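Local coordinates for protein putative mandelate racemase (Salmonella typhimurium, PDB 2O56) that binds magnesium and is probably a hydro-lyase of the enolase superfamily, although its substrate is not established, at residues A[235-249]-A[261-274]. Residues are numbered along the deposited sequence; the frame is centred on the assembly and turned at random.
With MG (magnesium ion), chain I.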
ATOM      1  N   GLY A 235      21.285  11.564  14.819  1.00 23.74           N
ATOM      2  CA  GLY A 235      20.635  12.632  14.036  1.00 22.55           C
ATOM      3  C   GLY A 235      19.724  13.510  14.876  1.00 24.33           C
ATOM      4  O   GLY A 235      19.702  14.742  14.715  1.00 29.56           O
ATOM      5  N   ARG A 236      18.984  12.878  15.783  1.00 27.68           N
ATOM      6  CA  ARG A 236      18.068  13.574  16.694  0.60 32.52           C
ATOM      7  C   ARG A 236      18.821  14.508  17.644  1.00 25.51           C
ATOM      8  O   ARG A 236      18.317  15.558  18.017  1.00 31.00           O
ATOM      9  CB  ARG A 236      17.267  12.569  17.523  0.60 31.80           C
ATOM     10  CG  ARG A 236      16.073  11.959  16.799  0.60 42.84           C
ATOM     11  CD  ARG A 236      15.196  11.176  17.764  0.60 48.84           C
ATOM     12  NE  ARG A 236      14.054  10.564  17.094  0.60 43.63           N
ATOM     13  CZ  ARG A 236      13.565   9.360  17.379  0.60 49.15           C
ATOM     14  NH1 ARG A 236      14.115   8.609  18.332  0.60 35.41           N
ATOM     15  NH2 ARG A 236      12.523   8.904  16.698  0.60 29.54           N
ATOM     16  N   MET A 237      20.025  14.098  18.039  1.00 26.89           N
ATOM     17  CA  MET A 237      20.913  14.910  18.895  1.00 34.03           C
ATOM     18  C   MET A 237      21.388  16.181  18.178  1.00 34.53           C
ATOM     19  O   MET A 237      21.455  17.256  18.781  1.00 35.08           O
ATOM     20  CB  MET A 237      22.132  14.099  19.321  1.00 28.91           C
ATOM     21  CG  MET A 237      21.843  12.977  20.313  1.00 40.40           C
ATOM     22  SD  MET A 237      23.356  12.170  20.910  1.00 46.46           S
ATOM     23  CE  MET A 237      24.112  13.550  21.732  1.00 34.33           C
ATOM     24  N   ILE A 238      21.695  16.055  16.887  1.00 33.11           N
ATOM     25  CA  ILE A 238      22.300  17.144  16.118  1.00 32.03           C
ATOM     26  C   ILE A 238      21.300  17.998  15.317  1.00 32.45           C
ATOM     27  O   ILE A 238      21.670  19.046  14.769  1.00 32.49           O
ATOM     28  CB  ILE A 238      23.488  16.659  15.224  1.00 27.60           C
ATOM     29  CG1 ILE A 238      23.021  15.667  14.142  1.00 27.50           C
ATOM     30  CG2 ILE A 238      24.582  16.047  16.079  1.00 20.92           C
ATOM     31  CD1 ILE A 238      24.032  15.473  13.043  1.00 25.17           C
ATOM     32  N   GLU A 239      20.036  17.574  15.286  1.00 25.27           N
ATOM     33  CA  GLU A 239      18.954  18.356  14.657  1.00 34.30           C
ATOM     34  C   GLU A 239      18.988  19.867  14.921  1.00 37.68           C
ATOM     35  O   GLU A 239      18.829  20.666  14.005  1.00 42.08           O
ATOM     36  CB  GLU A 239      17.587  17.833  15.096  1.00 35.73           C
ATOM     37  CG  GLU A 239      17.004  16.837  14.165  1.00 47.99           C
ATOM     38  CD  GLU A 239      15.799  16.149  14.753  1.00 56.31           C
ATOM     39  OE1 GLU A 239      15.250  16.638  15.768  1.00 47.51           O
ATOM     40  OE2 GLU A 239      15.409  15.108  14.197  1.00 33.73           O
ATOM     41  N   GLU A 240      19.187  20.246  16.179  1.00 31.57           N
ATOM     42  CA  GLU A 240      19.128  21.651  16.587  1.00 32.36           C
ATOM     43  C   GLU A 240      20.345  22.461  16.112  1.00 35.28           C
ATOM     44  O   GLU A 240      20.343  23.688  16.193  1.00 36.70           O
ATOM     45  CB  GLU A 240      19.048  21.729  18.122  1.00 32.52           C
ATOM     46  CG  GLU A 240      20.409  21.435  18.793  1.00 50.64           C
ATOM     47  CD  GLU A 240      20.310  20.964  20.231  1.00 67.63           C
ATOM     48  OE1 GLU A 240      19.283  20.357  20.612  1.00 90.24           O
ATOM     49  OE2 GLU A 240      21.280  21.193  20.980  1.00 60.51           O
ATOM     50  N   LEU A 241      21.387  21.789  15.631  1.00 39.03           N
ATOM     51  CA  LEU A 241      22.585  22.487  15.180  1.00 35.95           C
ATOM     52  C   LEU A 241      22.478  23.079  13.762  1.00 38.30           C
ATOM     53  O   LEU A 241      23.406  23.749  13.297  1.00 41.64           O
ATOM     54  CB  LEU A 241      23.829  21.593  15.328  1.00 33.40           C
ATOM     55  CG  LEU A 241      24.113  21.014  16.718  1.00 32.20           C
ATOM     56  CD1 LEU A 241      25.348  20.139  16.692  1.00 28.77           C
ATOM     57  CD2 LEU A 241      24.286  22.116  17.751  1.00 37.39           C
ATOM     58  N   GLY A 242      21.351  22.856  13.087  1.00 30.71           N
ATOM     59  CA  GLY A 242      21.123  23.417  11.753  1.00 29.58           C
ATOM     60  C   GLY A 242      21.982  22.709  10.710  1.00 38.30           C
ATOM     61  O   GLY A 242      22.744  23.345   9.987  1.00 46.78           O
ATOM     62  N   ILE A 243      21.856  21.387  10.634  1.00 29.33           N
ATOM     63  CA  ILE A 243      22.661  20.538   9.726  1.00 26.47           C
ATOM     64  C   ILE A 243      22.179  20.600   8.257  1.00 30.37           C
ATOM     65  O   ILE A 243      20.977  20.455   7.980  1.00 26.97           O
ATOM     66  CB  ILE A 243      22.715  19.080  10.292  1.00 30.64           C
ATOM     67  CG1 ILE A 243      23.281  19.108  11.711  1.00 26.43           C
ATOM     68  CG2 ILE A 243      23.564  18.127   9.419  1.00 23.57           C
ATOM     69  CD1 ILE A 243      24.772  19.561  11.768  1.00 27.70           C
ATOM     70  N   PHE A 244      23.119  20.834   7.328  1.00 28.72           N
ATOM     71  CA  PHE A 244      22.813  21.098   5.895  1.00 24.07           C
ATOM     72  C   PHE A 244      22.270  19.822   5.235  1.00 29.92           C
ATOM     73  O   PHE A 244      21.183  19.812   4.654  1.00 28.04           O
ATOM     74  CB  PHE A 244      24.098  21.498   5.175  1.00 16.93           C
ATOM     75  CG  PHE A 244      23.898  22.164   3.855  1.00 22.96           C
ATOM     76  CD1 PHE A 244      23.031  23.241   3.711  1.00 33.91           C
ATOM     77  CD2 PHE A 244      24.640  21.749   2.752  1.00 30.63           C
ATOM     78  CE1 PHE A 244      22.884  23.859   2.474  1.00 32.98           C
ATOM     79  CE2 PHE A 244      24.501  22.373   1.508  1.00 29.55           C
ATOM     80  CZ  PHE A 244      23.610  23.414   1.374  1.00 26.26           C
ATOM     81  N   TYR A 245      23.053  18.757   5.318  1.00 25.02           N
ATOM     82  CA  TYR A 245      22.488  17.419   5.216  1.00 24.60           C
ATOM     83  C   TYR A 245      23.265  16.365   5.982  1.00 25.77           C
ATOM     84  O   TYR A 245      24.346  16.632   6.495  1.00 27.55           O
ATOM     85  CB  TYR A 245      22.259  17.045   3.753  1.00 19.90           C
ATOM     86  CG  TYR A 245      23.409  17.296   2.785  1.00 18.58           C
ATOM     87  CD1 TYR A 245      24.421  16.359   2.613  1.00 25.62           C
ATOM     88  CD2 TYR A 245      23.442  18.449   1.990  1.00 23.48           C
ATOM     89  CE1 TYR A 245      25.446  16.568   1.704  1.00 26.05           C
ATOM     90  CE2 TYR A 245      24.470  18.659   1.073  1.00 22.34           C
ATOM     91  CZ  TYR A 245      25.468  17.723   0.949  1.00 22.80           C
ATOM     92  OH  TYR A 245      26.478  17.916   0.038  1.00 28.34           O
ATOM     93  N   TYR A 246      22.692  15.162   6.071  1.00 24.84           N
ATOM     94  CA  TYR A 246      23.170  14.110   6.953  1.00 20.76           C
ATOM     95  C   TYR A 246      23.550  12.953   6.028  1.00 25.52           C
ATOM     96  O   TYR A 246      22.674  12.380   5.405  1.00 24.07           O
ATOM     97  CB  TYR A 246      21.992  13.675   7.831  1.00 22.24           C
ATOM     98  CG  TYR A 246      22.307  12.753   9.004  1.00 26.41           C
ATOM     99  CD1 TYR A 246      23.551  12.775   9.630  1.00 27.73           C
ATOM    100  CD2 TYR A 246      21.332  11.871   9.495  1.00 28.23           C
ATOM    101  CE1 TYR A 246      23.821  11.946  10.711  1.00 24.30           C
ATOM    102  CE2 TYR A 246      21.595  11.031  10.587  1.00 22.97           C
ATOM    103  CZ  TYR A 246      22.837  11.073  11.184  1.00 24.16           C
ATOM    104  OH  TYR A 246      23.104  10.250  12.243  1.00 23.89           O
ATOM    105  N   GLU A 247      24.842  12.629   5.931  1.00 22.35           N
ATOM    106  CA  GLU A 247      25.377  11.833   4.819  1.00 22.80           C
ATOM    107  C   GLU A 247      25.621  10.371   5.206  1.00 23.91           C
ATOM    108  O   GLU A 247      26.243  10.071   6.229  1.00 22.97           O
ATOM    109  CB  GLU A 247      26.689  12.453   4.268  1.00 21.39           C
ATOM    110  CG  GLU A 247      27.366  11.579   3.241  1.00 25.78           C
ATOM    111  CD  GLU A 247      28.548  12.229   2.558  1.00 35.46           C
ATOM    112  OE1 GLU A 247      28.621  13.478   2.480  1.00 40.72           O
ATOM    113  OE2 GLU A 247      29.420  11.474   2.090  1.00 39.72           O
ATOM    114  N   GLU A 248      25.127   9.459   4.375  1.00 26.26           N
ATOM    115  CA  GLU A 248      25.266   8.028   4.617  1.00 21.05           C
ATOM    116  C   GLU A 248      25.012   7.568   6.056  1.00 20.51           C
ATOM    117  O   GLU A 248      25.865   6.897   6.644  1.00 25.37           O
ATOM    118  CB  GLU A 248      26.669   7.566   4.177  1.00 31.18           C
ATOM    119  CG  GLU A 248      26.852   7.510   2.665  1.00 31.24           C
ATOM    120  CD  GLU A 248      27.902   6.511   2.252  1.00 40.80           C
ATOM    121  OE1 GLU A 248      29.067   6.722   2.619  1.00 37.57           O
ATOM    122  OE2 GLU A 248      27.567   5.517   1.565  1.00 37.43           O
ATOM    123  N   PRO A 249      23.832   7.892   6.626  1.00 23.22           N
ATOM    124  CA  PRO A 249      23.597   7.445   7.999  1.00 22.47           C
ATOM    125  C   PRO A 249      23.602   5.904   8.097  1.00 25.25           C
ATOM    126  O   PRO A 249      23.917   5.330   9.137  1.00 22.01           O
ATOM    127  CB  PRO A 249      22.199   7.995   8.297  1.00 23.65           C
ATOM    128  CG  PRO A 249      21.549   8.161   6.950  1.00 28.18           C
ATOM    129  CD  PRO A 249      22.655   8.588   6.064  1.00 25.40           C
ATOM    130  N   VAL A 261      15.421   6.110   8.746  1.00 21.30           N
ATOM    131  CA  VAL A 261      16.198   7.253   9.245  1.00 24.21           C
ATOM    132  C   VAL A 261      15.513   8.574   8.850  1.00 22.81           C
ATOM    133  O   VAL A 261      15.304   9.432   9.693  1.00 24.62           O
ATOM    134  CB  VAL A 261      17.707   7.204   8.802  1.00 27.16           C
ATOM    135  CG1 VAL A 261      18.519   8.401   9.404  1.00 19.40           C
ATOM    136  CG2 VAL A 261      18.351   5.910   9.275  1.00 18.65           C
ATOM    137  N   ALA A 262      15.088   8.679   7.588  1.00 25.62           N
ATOM    138  CA  ALA A 262      14.394   9.868   7.071  1.00 20.92           C
ATOM    139  C   ALA A 262      13.146  10.197   7.888  1.00 28.27           C
ATOM    140  O   ALA A 262      12.886  11.366   8.196  1.00 26.86           O
ATOM    141  CB  ALA A 262      14.043   9.694   5.602  1.00 23.34           C
ATOM    142  N   ASP A 263      12.408   9.160   8.274  1.00 24.45           N
ATOM    143  CA  ASP A 263      11.174   9.320   9.052  1.00 24.88           C
ATOM    144  C   ASP A 263      11.428   9.890  10.453  1.00 24.87           C
ATOM    145  O   ASP A 263      10.623  10.664  10.965  1.00 25.51           O
ATOM    146  CB  ASP A 263      10.466   7.970   9.198  1.00 22.81           C
ATOM    147  CG  ASP A 263       9.829   7.492   7.893  1.00 33.62           C
ATOM    148  OD1 ASP A 263       9.760   8.289   6.936  1.00 30.19           O
ATOM    149  OD2 ASP A 263       9.384   6.322   7.837  1.00 30.28           O
ATOM    150  N   LYS A 264      12.539   9.488  11.065  1.00 28.72           N
ATOM    151  CA  LYS A 264      12.776   9.731  12.496  1.00 26.94           C
ATOM    152  C   LYS A 264      13.738  10.889  12.731  1.00 31.14           C
ATOM    153  O   LYS A 264      13.859  11.395  13.854  1.00 29.34           O
ATOM    154  CB  LYS A 264      13.303   8.458  13.169  1.00 31.96           C
ATOM    155  CG  LYS A 264      12.400   7.192  13.006  1.00 24.16           C
ATOM    156  CD  LYS A 264      10.920   7.506  13.319  1.00 27.66           C
ATOM    157  CE  LYS A 264      10.090   6.230  13.547  1.00 26.92           C
ATOM    158  NZ  LYS A 264       8.802   6.556  14.245  1.00 29.06           N
ATOM    159  N   VAL A 265      14.447  11.293  11.680  1.00 25.66           N
ATOM    160  CA  VAL A 265      15.436  12.385  11.784  1.00 26.83           C
ATOM    161  C   VAL A 265      14.983  13.525  10.884  1.00 29.42           C
ATOM    162  O   VAL A 265      14.714  13.313   9.708  1.00 27.59           O
ATOM    163  CB  VAL A 265      16.862  11.910  11.388  1.00 19.44           C
ATOM    164  CG1 VAL A 265      17.856  13.087  11.353  1.00 26.96           C
ATOM    165  CG2 VAL A 265      17.354  10.817  12.326  1.00 22.19           C
ATOM    166  N   ASN A 266      14.876  14.727  11.443  1.00 24.28           N
ATOM    167  CA  ASN A 266      14.429  15.905  10.674  1.00 23.78           C
ATOM    168  C   ASN A 266      15.601  16.714  10.121  1.00 29.30           C
ATOM    169  O   ASN A 266      15.693  17.911  10.342  1.00 32.69           O
ATOM    170  CB  ASN A 266      13.560  16.821  11.562  1.00 25.04           C
ATOM    171  CG  ASN A 266      12.302  16.134  12.060  1.00 37.60           C
ATOM    172  OD1 ASN A 266      11.735  15.279  11.387  1.00 33.05           O
ATOM    173  ND2 ASN A 266      11.867  16.503  13.250  1.00 35.98           N
ATOM    174  N   ILE A 267      16.509  16.035   9.438  1.00 24.68           N
ATOM    175  CA  ILE A 267      17.574  16.651   8.628  1.00 18.30           C
ATOM    176  C   ILE A 267      17.441  15.964   7.255  1.00 25.97           C
ATOM    177  O   ILE A 267      17.213  14.766   7.234  1.00 21.81           O
ATOM    178  CB  ILE A 267      18.939  16.221   9.189  1.00 16.52           C
ATOM    179  CG1 ILE A 267      19.067  16.629  10.673  1.00 26.29           C
ATOM    180  CG2 ILE A 267      20.091  16.813   8.374  1.00 21.39           C
ATOM    181  CD1 ILE A 267      20.236  15.978  11.371  1.00 24.88           C
ATOM    182  N   PRO A 268      17.614  16.702   6.138  1.00 23.70           N
ATOM    183  CA  PRO A 268      17.722  16.067   4.805  1.00 23.56           C
ATOM    184  C   PRO A 268      18.848  15.023   4.677  1.00 26.98           C
ATOM    185  O   PRO A 268      19.992  15.285   5.057  1.00 24.94           O
ATOM    186  CB  PRO A 268      18.007  17.257   3.872  1.00 28.25           C
ATOM    187  CG  PRO A 268      17.490  18.470   4.583  1.00 23.21           C
ATOM    188  CD  PRO A 268      17.738  18.180   6.053  1.00 24.24           C
ATOM    189  N   LEU A 269      18.534  13.845   4.142  1.00 23.89           N
ATOM    190  CA  LEU A 269      19.544  12.780   4.003  1.00 23.75           C
ATOM    191  C   LEU A 269      20.292  12.854   2.673  1.00 27.44           C
ATOM    192  O   LEU A 269      19.725  13.251   1.650  1.00 24.90           O
ATOM    193  CB  LEU A 269      18.910  11.379   4.157  1.00 23.17           C
ATOM    194  CG  LEU A 269      18.110  11.061   5.428  1.00 23.65           C
ATOM    195  CD1 LEU A 269      17.834   9.560   5.521  1.00 20.25           C
ATOM    196  CD2 LEU A 269      18.835  11.515   6.671  1.00 21.18           C
ATOM    197  N   ALA A 270      21.565  12.451   2.695  1.00 22.03           N
ATOM    198  CA  ALA A 270      22.332  12.291   1.475  1.00 23.29           C
ATOM    199  C   ALA A 270      22.989  10.929   1.437  1.00 22.51           C
ATOM    200  O   ALA A 270      23.378  10.378   2.466  1.00 24.88           O
ATOM    201  CB  ALA A 270      23.378  13.397   1.342  1.00 24.09           C
ATOM    202  N   ALA A 271      23.094  10.367   0.237  1.00 22.54           N
ATOM    203  CA  ALA A 271      23.826   9.131   0.051  1.00 23.05           C
ATOM    204  C   ALA A 271      24.056   9.027  -1.431  1.00 24.84           C
ATOM    205  O   ALA A 271      23.415   9.746  -2.204  1.00 21.48           O
ATOM    206  CB  ALA A 271      23.009   7.931   0.541  1.00 20.94           C
ATOM    207  N   GLY A 272      24.957   8.129  -1.825  1.00 21.39           N
ATOM    208  CA  GLY A 272      25.109   7.807  -3.234  1.00 22.70           C
ATOM    209  C   GLY A 272      26.476   7.275  -3.640  1.00 24.38           C
ATOM    210  O   GLY A 272      26.611   6.639  -4.682  1.00 22.91           O
ATOM    211  N   GLU A 273      27.498   7.502  -2.822  1.00 26.03           N
ATOM    212  CA  GLU A 273      28.824   6.986  -3.184  1.00 26.13           C
ATOM    213  C   GLU A 273      28.859   5.460  -3.303  1.00 26.04           C
ATOM    214  O   GLU A 273      29.692   4.905  -4.035  1.00 27.03           O
ATOM    215  CB  GLU A 273      29.919   7.507  -2.250  1.00 31.25           C
ATOM    216  CG  GLU A 273      29.828   7.056  -0.810  1.00 29.85           C
ATOM    217  CD  GLU A 273      30.701   7.901   0.090  1.00 38.08           C
ATOM    218  OE1 GLU A 273      30.202   8.911   0.627  1.00 38.00           O
ATOM    219  OE2 GLU A 273      31.894   7.579   0.248  1.00 38.21           O
ATOM    220  N   ARG A 274      27.932   4.795  -2.609  1.00 26.02           N
ATOM    221  CA  ARG A 274      27.804   3.352  -2.664  1.00 21.58           C
ATOM    222  C   ARG A 274      26.481   2.842  -3.213  1.00 17.46           C
ATOM    223  O   ARG A 274      26.075   1.718  -2.942  1.00 21.17           O
ATOM    224  CB  ARG A 274      28.129   2.736  -1.314  1.00 27.10           C
ATOM    225  CG  ARG A 274      29.633   2.732  -1.029  1.00 24.78           C
ATOM    226  CD  ARG A 274      29.889   2.190   0.336  1.00 26.24           C
ATOM    227  NE  ARG A 274      29.664   3.213   1.354  1.00 24.31           N
ATOM    228  CZ  ARG A 274      30.080   3.104   2.606  1.00 28.21           C
ATOM    229  NH1 ARG A 274      30.728   2.011   2.984  1.00 25.67           N
ATOM    230  NH2 ARG A 274      29.851   4.079   3.472  1.00 24.83           N
TER
HETATM  231 MG    MG I2001      31.216  10.203   2.176  1.00 38.11          MG
HETATM  232  O   HOH W   1      13.438  13.852  15.074  1.00 39.13           O
HETATM  233  O   HOH W   2      25.967   5.601  -0.425  1.00 25.04           O
HETATM  234  O   HOH W   3      32.815  11.271   1.066  1.00 49.56           O
HETATM  235  O   HOH W   4      30.117   8.569   3.562  1.00 40.13           O
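Glu247 and Glu273 cross at about a right angle, their carboxylate planes turned 57° apart, and each gives a single oxygen to the magnesium ion: Glu247 OE2 at 2.2 Å and Glu273 OE1 at 2.3 Å. Glu221 and two waters join them, an example of metal ligands carried at or just beyond the C-terminal ends of successive barrel strands, as in the enolase superfamily. An extended chain with CG anti to the backbone N (chi1 173°) takes the Glu247 carboxylate to the metal, while its OE1 is held by Lys172 and Gln294. Next in line, Arg274 grips Glu248 side-on: NH2 reaches OE1 of Glu248 at 2.9 Å from above the carboxylate plane, whereas NE meets the syn lone pair of OE2. Its NH1 bonds to Phe86 O of a neighbouring subunit, whose ring adds a cation-pi contact. This pairing probably offsets some negative charge beside Glu273. Beneath the site the strands pair in parallel, Tyr246 N bonding to Pro268 O and Ala270 N to Tyr246 O. Tyr246 and Leu269 run side by side, CD2 of Leu269 lying 3.8 Å from CD2 of Tyr246 at the ring edge. Farther down, Ile267 lays CD1 against Gly235 O and crosses Ile238 at about a right angle; Asn266 N makes a nearly straight bond to Glu239 OE2. Both strands and helix 255-264 form a beta-alpha-beta unit; helix 228-238 packs against Tyr246 and Val261, and strand 217-221 continues the sheet beyond strand 246-247.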